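Local coordinates for protein Rik1-associated factor 1 (Schizosaccharomyces pombe, PDB 4O9D) that is a WD-repeat component of the Clr4 methyltransferase complex, which contributes to the establishment of heterochromatin by methylating histone H3, at residues G213-F218 / V246-S251; F229-E234 / Y268-N273. One frame throughout, in Å; residues are numbered along the deposited sequence.

Interaction 1: G213-F218 / V246-S251; sequences GCLALF and VGFVAS
The backbones draw nearest at L215 and A250, whose CA atoms lie 8.4 Å apart, and the two strands run in roughly opposite directions with no hydrogen bond between them. The separation is that of packed sheets, not of paired strands. Side chains therefore carry the contact, and all three that take part are apolar and buried. L215 points toward 246-251. Its CG is anti to the backbone N (chi1 -171°), which sends the branch toward the other blade. The CD2 methyl does the touching. It meets the CB methyl of A250, with L215 CD2 and A250 CB 4.0 Å apart. The same methyl lies at the edge of the F248 ring, near its plane, with L215 CD2 4.4 Å from F248 CE2. A250 and F248 both point toward 213-218, as alternate residues of an extended strand do. This is packing between adjacent blades of a WD-type beta-propeller. Strand 214-219 is the third of its four-stranded blade, and strand 247-253 is the second of the next. The two segments bury 102 Å² between them, and other strands join the interface. L239 touches both L215 and A250, and L263 touches both L215 and F248. I200, on the blade of L215, also meets the F248 side chain.

Interaction 2: F229-E234 / Y268-N273; sequences FNTADE and YKVCLN
F229 and Y268 both hold CG anti to the carbonyl carbon (chi1 -73° and -74°), and with these torsions the outer end of the F229 ring reaches the base of the tyrosine. The two side chains cross obliquely and do not stack. F229 CE1 lies 3.8 Å from Y268 O and 4.1 Å from Y268 CB. F229 CZ lies 4.2 Å from Y268 CD1. Y268 O is hydrogen-bonded to Q227 NE2, and the phenol OH of Y268 to S189 OG, so backbone and ring tip each have a partner. With an alanine here in place of F229, the Y268 carbonyl and CB, and the side chains of L215 and L217, would probably be left without the ring that packs on them.

The second patch is built on V270, which points toward the loop. Its CG2 packs 4.1 Å from N230 O and 4.2 Å from T231 CG2. N230 is the centre of an inverse gamma turn, closed by T231 N to F229 O at 2.9 Å. T231 OG1 also donates to A232 O, which ties down the side chain beside V270. The chain is irregular here: Y268 and K269 both face D264 in a G1 beta bulge, and C271 and L272 both face Y262 in a classic beta bulge. The loop 229-234 joins the outermost strand of one propeller blade, 224-228, to strand 235-241 of the next, and it lies against 269-276, the outermost strand of that second blade.

Interactions 1 and 2 are neighbouring parts of one blade-to-blade interface, with their centres about 7 Å apart. Along the chain their segments alternate, so each contact pairs the earlier blade or its exit loop with the later blade. The backbone joins them directly: L215 O and F229 N are 2.9 Å apart, probably a hydrogen bond. Side chains continue the packing, with L217 CD2 3.8 Å from Y268 CG. F229 also touches the side chains of L215 and L217. The touching residues of interaction 1 are all buried, and its centre is about 15 Å from the centre of the chain. The centre of interaction 2, a surface contact, is about 21 Å from it.

Interaction 1: G213-F218 / V246-S251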
ATOM      1  N   GLY A 213     -16.233 -11.620  -0.491  1.00 24.76           N
ATOM      2  CA  GLY A 213     -14.893 -11.787   0.042  1.00 22.76           C
ATOM      3  C   GLY A 213     -15.023 -12.098   1.515  1.00 24.56           C
ATOM      4  O   GLY A 213     -16.110 -12.490   2.004  1.00 21.70           O
ATOM      5  N   CYS A 214     -13.931 -11.901   2.238  1.00 21.68           N
ATOM      6  CA  CYS A 214     -13.927 -12.115   3.687  1.00 22.17           C
ATOM      7  C   CYS A 214     -12.567 -11.709   4.278  1.00 22.20           C
ATOM      8  O   CYS A 214     -11.647 -11.332   3.546  1.00 21.30           O
ATOM      9  CB  CYS A 214     -14.208 -13.582   4.002  1.00 23.93           C
ATOM     10  SG  CYS A 214     -12.985 -14.708   3.309  1.00 27.22           S
ATOM     11  N   LEU A 215     -12.470 -11.787   5.603  1.00 19.96           N
ATOM     12  CA  LEU A 215     -11.256 -11.452   6.330  1.00 22.41           C
ATOM     13  C   LEU A 215     -10.910 -12.634   7.253  1.00 24.66           C
ATOM     14  O   LEU A 215     -11.765 -13.085   8.033  1.00 22.03           O
ATOM     15  CB  LEU A 215     -11.482 -10.153   7.127  1.00 20.31           C
ATOM     16  CG  LEU A 215     -10.240  -9.534   7.772  1.00 22.95           C
ATOM     17  CD1 LEU A 215      -9.311  -8.974   6.658  1.00 19.55           C
ATOM     18  CD2 LEU A 215     -10.644  -8.476   8.765  1.00 23.82           C
ATOM     19  N   ALA A 216      -9.696 -13.186   7.111  1.00 19.87           N
ATOM     20  CA  ALA A 216      -9.287 -14.366   7.881  1.00 19.73           C
ATOM     21  C   ALA A 216      -7.964 -14.173   8.623  1.00 23.19           C
ATOM     22  O   ALA A 216      -7.187 -13.255   8.313  1.00 23.78           O
ATOM     23  CB  ALA A 216      -9.175 -15.580   6.971  1.00 22.92           C
ATOM     24  N   LEU A 217      -7.706 -15.047   9.596  1.00 22.62           N
ATOM     25  CA  LEU A 217      -6.473 -14.977  10.357  1.00 20.63           C
ATOM     26  C   LEU A 217      -5.713 -16.291  10.263  1.00 26.04           C
ATOM     27  O   LEU A 217      -6.329 -17.365  10.291  1.00 22.39           O
ATOM     28  CB  LEU A 217      -6.785 -14.696  11.819  1.00 18.32           C
ATOM     29  CG  LEU A 217      -5.607 -14.261  12.703  1.00 27.33           C
ATOM     30  CD1 LEU A 217      -5.088 -12.835  12.337  1.00 22.39           C
ATOM     31  CD2 LEU A 217      -6.012 -14.354  14.197  1.00 27.68           C
ATOM     32  N   PHE A 218      -4.382 -16.204  10.182  1.00 25.28           N
ATOM     33  CA  PHE A 218      -3.517 -17.390  10.152  1.00 23.26           C
ATOM     34  C   PHE A 218      -2.419 -17.278  11.235  1.00 29.68           C
ATOM     35  O   PHE A 218      -2.011 -16.175  11.612  1.00 23.80           O
ATOM     36  CB  PHE A 218      -2.853 -17.520   8.782  1.00 25.37           C
ATOM     37  CG  PHE A 218      -3.783 -17.949   7.674  1.00 23.04           C
ATOM     38  CD1 PHE A 218      -4.609 -17.024   7.037  1.00 24.26           C
ATOM     39  CD2 PHE A 218      -3.807 -19.267   7.254  1.00 23.07           C
ATOM     40  CE1 PHE A 218      -5.462 -17.426   6.008  1.00 27.79           C
ATOM     41  CE2 PHE A 218      -4.647 -19.677   6.239  1.00 26.59           C
ATOM     42  CZ  PHE A 218      -5.484 -18.764   5.615  1.00 23.46           C
ATOM     43  N   VAL A 246      -2.052  -2.036  18.683  1.00 26.46           N
ATOM     44  CA  VAL A 246      -3.136  -2.508  19.559  1.00 25.67           C
ATOM     45  C   VAL A 246      -4.387  -2.878  18.757  1.00 27.62           C
ATOM     46  O   VAL A 246      -5.288  -3.569  19.250  1.00 27.68           O
ATOM     47  CB  VAL A 246      -3.506  -1.447  20.655  1.00 30.62           C
ATOM     48  CG1 VAL A 246      -2.250  -1.024  21.448  1.00 25.15           C
ATOM     49  CG2 VAL A 246      -4.179  -0.229  20.025  1.00 32.02           C
ATOM     50  N   GLY A 247      -4.456  -2.425  17.513  1.00 27.06           N
ATOM     51  CA  GLY A 247      -5.638  -2.665  16.703  1.00 24.41           C
ATOM     52  C   GLY A 247      -5.463  -2.248  15.254  1.00 23.99           C
ATOM     53  O   GLY A 247      -4.526  -1.521  14.908  1.00 23.52           O
ATOM     54  N   PHE A 248      -6.363  -2.719  14.399  1.00 21.21           N
ATOM     55  CA  PHE A 248      -6.311  -2.378  12.994  1.00 19.71           C
ATOM     56  C   PHE A 248      -7.709  -2.169  12.461  1.00 21.44           C
ATOM     57  O   PHE A 248      -8.686  -2.595  13.090  1.00 22.91           O
ATOM     58  CB  PHE A 248      -5.552  -3.443  12.187  1.00 20.61           C
ATOM     59  CG  PHE A 248      -6.201  -4.820  12.177  1.00 21.64           C
ATOM     60  CD1 PHE A 248      -6.043  -5.692  13.242  1.00 23.23           C
ATOM     61  CD2 PHE A 248      -6.885  -5.270  11.056  1.00 20.00           C
ATOM     62  CE1 PHE A 248      -6.629  -6.965  13.227  1.00 26.27           C
ATOM     63  CE2 PHE A 248      -7.464  -6.518  11.022  1.00 19.42           C
ATOM     64  CZ  PHE A 248      -7.333  -7.379  12.114  1.00 24.80           C
ATOM     65  N   VAL A 249      -7.811  -1.456  11.342  1.00 19.21           N
ATOM     66  CA  VAL A 249      -9.089  -1.315  10.668  1.00 22.90           C
ATOM     67  C   VAL A 249      -9.009  -2.051   9.348  1.00 20.10           C
ATOM     68  O   VAL A 249      -7.940  -2.152   8.754  1.00 19.40           O
ATOM     69  CB  VAL A 249      -9.496   0.153  10.382  1.00 21.30           C
ATOM     70  CG1 VAL A 249      -9.954   0.876  11.700  1.00 21.10           C
ATOM     71  CG2 VAL A 249      -8.366   0.924   9.654  1.00 19.70           C
ATOM     72  N   ALA A 250     -10.156  -2.548   8.907  1.00 18.10           N
ATOM     73  CA  ALA A 250     -10.317  -3.152   7.597  1.00 19.24           C
ATOM     74  C   ALA A 250     -11.563  -2.587   6.964  1.00 19.90           C
ATOM     75  O   ALA A 250     -12.603  -2.523   7.613  1.00 23.28           O
ATOM     76  CB  ALA A 250     -10.461  -4.625   7.726  1.00 18.39           C
ATOM     77  N   SER A 251     -11.484  -2.208   5.698  1.00 19.67           N
ATOM     78  CA  SER A 251     -12.664  -1.682   5.018  1.00 21.78           C
ATOM     79  C   SER A 251     -13.140  -2.665   3.957  1.00 20.28           C
ATOM     80  O   SER A 251     -12.354  -3.381   3.366  1.00 20.95           O
ATOM     81  CB  SER A 251     -12.369  -0.315   4.381  1.00 18.36           C
ATOM     82  OG  SER A 251     -11.360  -0.426   3.347  1.00 21.01           O
TER

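Interaction 2: F229-E234 / Y268-N273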
ATOM      1  N   PHE A 229     -12.806 -13.766  10.634  1.00 20.95           N
ATOM      2  CA  PHE A 229     -13.316 -12.670  11.446  1.00 25.15           C
ATOM      3  C   PHE A 229     -14.830 -12.571  11.224  1.00 22.22           C
ATOM      4  O   PHE A 229     -15.324 -12.875  10.137  1.00 24.81           O
ATOM      5  CB  PHE A 229     -12.633 -11.353  11.077  1.00 21.66           C
ATOM      6  CG  PHE A 229     -11.211 -11.250  11.557  1.00 21.91           C
ATOM      7  CD1 PHE A 229     -10.932 -10.790  12.833  1.00 27.34           C
ATOM      8  CD2 PHE A 229     -10.162 -11.626  10.744  1.00 20.72           C
ATOM      9  CE1 PHE A 229      -9.624 -10.684  13.283  1.00 30.76           C
ATOM     10  CE2 PHE A 229      -8.862 -11.512  11.180  1.00 25.97           C
ATOM     11  CZ  PHE A 229      -8.588 -11.042  12.458  1.00 24.97           C
ATOM     12  N   ASN A 230     -15.555 -12.152  12.249  1.00 22.14           N
ATOM     13  CA  ASN A 230     -17.024 -12.184  12.178  1.00 25.29           C
ATOM     14  C   ASN A 230     -17.584 -10.987  11.400  1.00 23.07           C
ATOM     15  O   ASN A 230     -17.976 -10.009  11.992  1.00 20.67           O
ATOM     16  CB  ASN A 230     -17.619 -12.253  13.592  1.00 26.89           C
ATOM     17  CG  ASN A 230     -19.135 -12.465  13.594  1.00 28.64           C
ATOM     18  OD1 ASN A 230     -19.705 -13.032  12.664  1.00 25.15           O
ATOM     19  ND2 ASN A 230     -19.789 -11.973  14.635  1.00 23.21           N
ATOM     20  N   THR A 231     -17.591 -11.080  10.071  1.00 24.33           N
ATOM     21  CA  THR A 231     -18.294 -10.121   9.211  1.00 23.79           C
ATOM     22  C   THR A 231     -19.049 -10.917   8.172  1.00 24.37           C
ATOM     23  O   THR A 231     -18.780 -12.092   7.983  1.00 22.41           O
ATOM     24  CB  THR A 231     -17.335  -9.203   8.411  1.00 26.44           C
ATOM     25  OG1 THR A 231     -16.744  -9.939   7.320  1.00 21.30           O
ATOM     26  CG2 THR A 231     -16.238  -8.645   9.309  1.00 26.19           C
ATOM     27  N   ALA A 232     -19.976 -10.273   7.475  1.00 21.88           N
ATOM     28  CA  ALA A 232     -20.567 -10.878   6.288  1.00 21.09           C
ATOM     29  C   ALA A 232     -19.494 -11.118   5.228  1.00 24.07           C
ATOM     30  O   ALA A 232     -18.374 -10.567   5.343  1.00 23.19           O
ATOM     31  CB  ALA A 232     -21.644  -9.940   5.730  1.00 20.72           C
ATOM     32  N   ASP A 233     -19.830 -11.883   4.180  1.00 21.16           N
ATOM     33  CA  ASP A 233     -18.935 -12.006   3.021  1.00 23.09           C
ATOM     34  C   ASP A 233     -19.044 -10.739   2.183  1.00 25.69           C
ATOM     35  O   ASP A 233     -20.113 -10.442   1.639  1.00 24.46           O
ATOM     36  CB  ASP A 233     -19.238 -13.251   2.176  1.00 27.45           C
ATOM     37  CG  ASP A 233     -18.495 -14.503   2.681  1.00 34.53           C
ATOM     38  OD1 ASP A 233     -18.220 -14.585   3.905  1.00 32.74           O
ATOM     39  OD2 ASP A 233     -18.173 -15.389   1.850  1.00 33.09           O
ATOM     40  N   GLU A 234     -17.940  -9.985   2.143  1.00 22.10           N
ATOM     41  CA  GLU A 234     -17.877  -8.639   1.576  1.00 22.21           C
ATOM     42  C   GLU A 234     -16.457  -8.504   1.004  1.00 24.68           C
ATOM     43  O   GLU A 234     -15.536  -9.183   1.464  1.00 21.62           O
ATOM     44  CB  GLU A 234     -18.100  -7.568   2.663  1.00 22.35           C
ATOM     45  CG  GLU A 234     -19.448  -7.699   3.414  1.00 24.27           C
ATOM     46  CD  GLU A 234     -19.539  -6.854   4.690  1.00 27.59           C
ATOM     47  OE1 GLU A 234     -18.523  -6.278   5.161  1.00 26.18           O
ATOM     48  OE2 GLU A 234     -20.650  -6.789   5.237  1.00 28.28           O
ATOM     49  N   TYR A 268      -8.341 -10.482  18.865  1.00 31.83           N
ATOM     50  CA  TYR A 268      -8.612 -10.636  17.432  1.00 26.63           C
ATOM     51  C   TYR A 268     -10.099 -10.791  17.225  1.00 31.01           C
ATOM     52  O   TYR A 268     -10.577 -11.829  16.769  1.00 30.79           O
ATOM     53  CB  TYR A 268      -7.852 -11.815  16.816  1.00 35.10           C
ATOM     54  CG  TYR A 268      -6.389 -11.497  16.650  1.00 32.59           C
ATOM     55  CD1 TYR A 268      -5.968 -10.618  15.666  1.00 33.91           C
ATOM     56  CD2 TYR A 268      -5.439 -12.034  17.509  1.00 30.68           C
ATOM     57  CE1 TYR A 268      -4.628 -10.306  15.524  1.00 33.00           C
ATOM     58  CE2 TYR A 268      -4.109 -11.723  17.380  1.00 33.07           C
ATOM     59  CZ  TYR A 268      -3.707 -10.863  16.388  1.00 31.39           C
ATOM     60  OH  TYR A 268      -2.375 -10.549  16.260  1.00 30.36           O
ATOM     61  N   LYS A 269     -10.821  -9.739  17.571  1.00 27.83           N
ATOM     62  CA  LYS A 269     -12.260  -9.715  17.460  1.00 32.03           C
ATOM     63  C   LYS A 269     -12.675  -8.378  16.840  1.00 31.01           C
ATOM     64  O   LYS A 269     -11.984  -7.368  17.025  1.00 30.14           O
ATOM     65  CB  LYS A 269     -12.851  -9.861  18.859  1.00 33.98           C
ATOM     66  CG  LYS A 269     -14.349  -9.628  18.971  1.00 41.29           C
ATOM     67  CD  LYS A 269     -14.917 -10.476  20.102  1.00 47.94           C
ATOM     68  CE  LYS A 269     -16.037  -9.765  20.859  1.00 57.65           C
ATOM     69  NZ  LYS A 269     -15.935 -10.001  22.338  1.00 54.17           N
ATOM     70  N   VAL A 270     -13.794  -8.360  16.120  1.00 27.89           N
ATOM     71  CA  VAL A 270     -14.316  -7.100  15.599  1.00 33.94           C
ATOM     72  C   VAL A 270     -14.894  -6.376  16.797  1.00 34.40           C
ATOM     73  O   VAL A 270     -15.714  -6.926  17.530  1.00 38.37           O
ATOM     74  CB  VAL A 270     -15.408  -7.276  14.503  1.00 33.15           C
ATOM     75  CG1 VAL A 270     -16.147  -5.948  14.261  1.00 31.94           C
ATOM     76  CG2 VAL A 270     -14.796  -7.772  13.202  1.00 29.57           C
ATOM     77  N   CYS A 271     -14.429  -5.161  17.027  1.00 30.93           N
ATOM     78  CA  CYS A 271     -14.847  -4.410  18.202  1.00 33.66           C
ATOM     79  C   CYS A 271     -15.837  -3.297  17.848  1.00 35.22           C
ATOM     80  O   CYS A 271     -16.844  -3.108  18.525  1.00 38.94           O
ATOM     81  CB  CYS A 271     -13.623  -3.833  18.903  1.00 36.63           C
ATOM     82  SG  CYS A 271     -12.798  -5.039  19.952  1.00 49.99           S
ATOM     83  N   LEU A 272     -15.548  -2.566  16.783  1.00 31.61           N
ATOM     84  CA  LEU A 272     -16.407  -1.462  16.351  1.00 31.25           C
ATOM     85  C   LEU A 272     -16.618  -1.580  14.852  1.00 32.38           C
ATOM     86  O   LEU A 272     -15.773  -2.120  14.120  1.00 25.91           O
ATOM     87  CB  LEU A 272     -15.738  -0.116  16.627  1.00 32.93           C
ATOM     88  CG  LEU A 272     -15.139   0.169  18.006  1.00 37.40           C
ATOM     89  CD1 LEU A 272     -14.158   1.332  17.909  1.00 34.25           C
ATOM     90  CD2 LEU A 272     -16.221   0.465  19.041  1.00 42.12           C
ATOM     91  N   ASN A 273     -17.747  -1.088  14.383  1.00 30.05           N
ATOM     92  CA  ASN A 273     -17.963  -1.002  12.955  1.00 27.89           C
ATOM     93  C   ASN A 273     -18.626   0.324  12.596  1.00 29.35           C
ATOM     94  O   ASN A 273     -19.341   0.918  13.406  1.00 29.88           O
ATOM     95  CB  ASN A 273     -18.831  -2.140  12.503  1.00 32.34           C
ATOM     96  CG  ASN A 273     -20.205  -2.057  13.088  1.00 37.82           C
ATOM     97  OD1 ASN A 273     -21.043  -1.274  12.622  1.00 35.33           O
ATOM     98  ND2 ASN A 273     -20.442  -2.831  14.138  1.00 38.52           N
TER